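Local coordinates for putative acyl-CoA N-acyltransferase (Klebsiella pneumoniae subsp. pneumoniae, PDB 3LOD), which probably transfers an acyl group from acyl-coenzyme A to an acceptor, most likely an amine, at residues A[54-66]-A[78-91]. Residues are numbered along the deposited sequence; the frame is centred on the assembly and turned at random.
Sequences IRSPQGEAVGCGA and KRVYIDPQHRGQQL
With chi1 at -67°, His-86 has its imidazole anti to the carbonyl carbon and turns one ring face to Val-62, whose CG2 sits over the ring centre in a CH-pi contact, modelled too tightly for its spacing to be trusted. In Asp-83 the carboxylate swings anti to the backbone N (chi1 179°), back over its own type I turn: OD2 takes the backbone N of Gln-85 at 3.0 Å in an Asx turn and lies at the His-86 ring edge, in plane, weakly bonded to ND1. The turn is thus braced just where Asp-83 N gives its hydrogen to Val-62 O, 2.8 Å away. Further along, Cys-64 and Tyr-81 form a hydrogen-bonded antiparallel pair, Cys-64 N to Tyr-81 O at 2.8 Å and Tyr-81 N to Cys-64 O at 3.0 Å. A beta bulge at Arg-79, which has left-handed backbone angles, then shifts the register by one, and Lys-78 N reaches Ala-66 O at 2.8 Å. Within the bulge Val-80 CA meets Cys-64 O and Gly-65 CA meets Arg-79 O in C-H...O contacts. Gly-63 and Gly-65 lie 4.0 Å, CA to CA, from Ile-82 and Val-80 respectively, so the strands run close together here. Past the strand, Arg-87 grips Ile-82 O side-on through NE and NH2, while Leu-91 CB packs on Ile-54 CD1 at 4.1 Å. The hairpin of strands 61-69 and 74-82 lies mid-sheet in this GNAT fold, and 83-90, which leads into helix 91-104, corresponds to the loop that in relatives binds the pyrophosphate of coenzyme A. Helix 14-26 packs on the sheet face bearing Cys-64 and Tyr-81, and its Asp-24 forms a salt bridge with Arg-79.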
# COMPACT_ATOMS: atom_id res chain seq x y z
N ILE A 54 6.45 7.82 3.43
CA ILE A 54 7.68 7.77 4.23
C ILE A 54 8.68 8.74 3.70
O ILE A 54 8.94 8.80 2.49
CB ILE A 54 8.37 6.43 4.17
CG1 ILE A 54 7.42 5.38 3.77
CG2 ILE A 54 8.96 6.00 5.54
CD1 ILE A 54 8.21 4.31 3.08
N ARG A 55 9.29 9.45 4.62
CA ARG A 55 10.11 10.58 4.31
C ARG A 55 11.47 10.33 4.88
O ARG A 55 11.62 9.79 5.97
CB ARG A 55 9.49 11.84 4.91
CG ARG A 55 7.96 11.85 4.85
CD ARG A 55 7.32 13.22 5.11
NE ARG A 55 7.35 13.99 3.87
CZ ARG A 55 6.31 14.27 3.09
NH1 ARG A 55 5.07 13.90 3.40
NH2 ARG A 55 6.53 14.98 1.98
N SER A 56 12.45 10.73 4.10
CA SER A 56 13.82 10.70 4.52
C SER A 56 13.99 11.66 5.72
O SER A 56 13.02 12.35 6.11
CB SER A 56 14.73 11.05 3.34
OG SER A 56 14.80 12.45 3.12
N PRO A 57 15.18 11.65 6.35
CA PRO A 57 15.39 12.73 7.31
C PRO A 57 15.47 14.14 6.67
O PRO A 57 15.06 15.10 7.33
CB PRO A 57 16.68 12.30 8.04
CG PRO A 57 16.60 10.76 8.01
CD PRO A 57 16.14 10.54 6.57
N GLN A 58 15.93 14.25 5.41
CA GLN A 58 15.78 15.52 4.62
C GLN A 58 14.32 16.00 4.61
O GLN A 58 14.06 17.20 4.81
CB GLN A 58 16.24 15.40 3.15
CG GLN A 58 17.73 15.14 2.91
CD GLN A 58 18.19 13.83 3.55
OE1 GLN A 58 19.06 13.84 4.42
NE2 GLN A 58 17.55 12.71 3.16
N GLY A 59 13.39 15.07 4.39
CA GLY A 59 11.95 15.34 4.41
C GLY A 59 11.29 14.97 3.09
O GLY A 59 10.09 15.13 2.92
N GLU A 60 12.12 14.47 2.17
CA GLU A 60 11.77 13.91 0.87
C GLU A 60 10.83 12.65 0.97
O GLU A 60 11.20 11.63 1.58
CB GLU A 60 13.13 13.55 0.20
CG GLU A 60 13.17 13.24 -1.29
CD GLU A 60 14.44 12.38 -1.69
OE1 GLU A 60 15.37 12.24 -0.83
OE2 GLU A 60 14.50 11.83 -2.84
N ALA A 61 9.64 12.72 0.37
CA ALA A 61 8.77 11.54 0.26
C ALA A 61 9.46 10.53 -0.62
O ALA A 61 9.90 10.83 -1.72
CB ALA A 61 7.48 11.88 -0.31
N VAL A 62 9.56 9.32 -0.12
CA VAL A 62 10.57 8.40 -0.59
C VAL A 62 9.84 7.07 -0.77
O VAL A 62 10.37 6.12 -1.33
CB VAL A 62 11.76 8.43 0.46
CG1 VAL A 62 11.68 7.37 1.55
CG2 VAL A 62 13.11 8.50 -0.20
N GLY A 63 8.58 7.03 -0.34
CA GLY A 63 7.74 5.84 -0.42
C GLY A 63 6.30 6.19 -0.06
O GLY A 63 6.04 7.25 0.53
N CYS A 64 5.33 5.36 -0.43
CA CYS A 64 3.97 5.66 -0.01
C CYS A 64 3.10 4.46 -0.13
O CYS A 64 3.53 3.44 -0.70
CB CYS A 64 3.38 6.75 -0.88
SG CYS A 64 3.25 6.23 -2.64
N GLY A 65 1.86 4.58 0.38
CA GLY A 65 0.87 3.51 0.16
C GLY A 65 -0.49 3.96 0.66
O GLY A 65 -0.63 5.02 1.29
N ALA A 66 -1.50 3.14 0.39
CA ALA A 66 -2.87 3.57 0.65
C ALA A 66 -3.81 2.40 0.85
O ALA A 66 -3.55 1.25 0.37
CB ALA A 66 -3.36 4.43 -0.47
N LYS A 78 -3.28 -0.69 -1.57
CA LYS A 78 -2.84 -0.51 -2.93
C LYS A 78 -1.91 0.68 -3.00
O LYS A 78 -1.74 1.45 -2.00
CB LYS A 78 -4.04 -0.35 -3.85
CG LYS A 78 -4.80 0.94 -3.70
CD LYS A 78 -6.26 0.82 -4.20
CE LYS A 78 -6.42 0.63 -5.71
NZ LYS A 78 -7.92 0.68 -6.07
N ARG A 79 -1.30 0.80 -4.17
CA ARG A 79 -0.37 1.87 -4.46
C ARG A 79 0.77 1.96 -3.52
O ARG A 79 1.19 3.06 -3.19
CB ARG A 79 -1.05 3.24 -4.52
CG ARG A 79 -2.29 3.38 -5.42
CD ARG A 79 -2.15 2.70 -6.77
NE ARG A 79 -2.61 3.54 -7.85
CZ ARG A 79 -2.06 3.49 -9.06
NH1 ARG A 79 -2.48 4.31 -10.03
NH2 ARG A 79 -1.05 2.62 -9.26
N VAL A 80 1.32 0.83 -3.12
CA VAL A 80 2.50 0.77 -2.26
C VAL A 80 3.78 0.78 -3.07
O VAL A 80 3.96 -0.05 -3.98
CB VAL A 80 2.45 -0.53 -1.40
CG1 VAL A 80 3.69 -0.69 -0.51
CG2 VAL A 80 1.21 -0.49 -0.56
N TYR A 81 4.72 1.64 -2.73
CA TYR A 81 5.98 1.72 -3.47
C TYR A 81 6.99 2.36 -2.56
O TYR A 81 6.63 3.28 -1.79
CB TYR A 81 5.78 2.66 -4.62
CG TYR A 81 7.00 2.97 -5.46
CD1 TYR A 81 7.51 2.03 -6.40
CD2 TYR A 81 7.62 4.24 -5.38
CE1 TYR A 81 8.64 2.36 -7.23
CE2 TYR A 81 8.72 4.57 -6.21
CZ TYR A 81 9.22 3.62 -7.12
OH TYR A 81 10.28 3.92 -7.95
N ILE A 82 8.25 1.92 -2.66
CA ILE A 82 9.40 2.53 -1.98
C ILE A 82 10.43 2.79 -3.06
O ILE A 82 10.80 1.86 -3.82
CB ILE A 82 10.09 1.52 -1.04
CG1 ILE A 82 9.13 0.95 0.01
CG2 ILE A 82 11.39 2.09 -0.48
CD1 ILE A 82 8.45 2.01 0.89
N ASP A 83 10.88 4.05 -3.16
CA ASP A 83 11.95 4.40 -4.07
C ASP A 83 13.17 3.52 -3.91
O ASP A 83 13.77 3.50 -2.84
CB ASP A 83 12.42 5.80 -3.80
CG ASP A 83 13.55 6.19 -4.73
OD1 ASP A 83 13.23 6.52 -5.89
OD2 ASP A 83 14.74 6.11 -4.33
N PRO A 84 13.60 2.85 -5.00
CA PRO A 84 14.75 1.95 -5.12
C PRO A 84 16.01 2.29 -4.29
O PRO A 84 16.76 1.38 -3.83
CB PRO A 84 15.07 2.03 -6.62
CG PRO A 84 13.67 2.05 -7.20
CD PRO A 84 12.97 3.07 -6.31
N GLN A 85 16.26 3.57 -4.08
CA GLN A 85 17.48 3.94 -3.38
C GLN A 85 17.30 3.82 -1.89
O GLN A 85 18.29 3.92 -1.15
CB GLN A 85 17.86 5.36 -3.67
CG GLN A 85 18.42 5.60 -5.03
CD GLN A 85 18.50 7.10 -5.25
OE1 GLN A 85 19.56 7.73 -5.04
NE2 GLN A 85 17.35 7.71 -5.58
N HIS A 86 16.07 3.57 -1.44
CA HIS A 86 15.80 3.51 -0.02
C HIS A 86 15.42 2.12 0.49
O HIS A 86 15.21 1.91 1.70
CB HIS A 86 14.82 4.60 0.38
CG HIS A 86 15.41 5.97 0.24
ND1 HIS A 86 15.48 6.62 -0.98
CD2 HIS A 86 16.06 6.75 1.13
CE1 HIS A 86 16.08 7.79 -0.81
NE2 HIS A 86 16.44 7.89 0.47
N ARG A 87 15.40 1.16 -0.44
CA ARG A 87 15.18 -0.25 -0.14
C ARG A 87 16.36 -0.90 0.59
O ARG A 87 17.44 -0.30 0.69
CB ARG A 87 14.88 -0.98 -1.44
CG ARG A 87 13.65 -0.47 -2.12
CD ARG A 87 13.47 -1.11 -3.43
NE ARG A 87 12.34 -0.51 -4.12
CZ ARG A 87 11.96 -0.87 -5.34
NH1 ARG A 87 12.65 -1.82 -5.97
NH2 ARG A 87 10.93 -0.27 -5.96
N GLY A 88 16.16 -2.11 1.10
CA GLY A 88 17.21 -2.85 1.79
C GLY A 88 17.28 -2.58 3.29
O GLY A 88 18.22 -3.07 3.97
N GLN A 89 16.31 -1.82 3.80
CA GLN A 89 16.34 -1.37 5.21
C GLN A 89 14.97 -1.27 5.86
O GLN A 89 14.77 -0.41 6.74
CB GLN A 89 17.13 -0.06 5.36
CG GLN A 89 16.49 1.14 4.71
CD GLN A 89 17.39 2.35 4.73
OE1 GLN A 89 17.59 2.99 3.72
NE2 GLN A 89 17.95 2.65 5.90
N GLN A 90 14.05 -2.13 5.43
CA GLN A 90 12.83 -2.41 6.16
C GLN A 90 11.78 -1.30 6.17
O GLN A 90 10.90 -1.32 7.01
CB GLN A 90 13.12 -2.81 7.62
CG GLN A 90 13.89 -4.11 7.77
CD GLN A 90 15.36 -3.86 7.70
OE1 GLN A 90 15.86 -2.89 8.28
NE2 GLN A 90 16.07 -4.70 6.97
N LEU A 91 11.82 -0.38 5.22
CA LEU A 91 10.84 0.70 5.16
C LEU A 91 9.46 0.18 4.79
O LEU A 91 8.43 0.75 5.21
CB LEU A 91 11.27 1.85 4.20
CG LEU A 91 12.55 2.66 4.47
CD1 LEU A 91 12.66 3.84 3.54
CD2 LEU A 91 12.64 3.13 5.91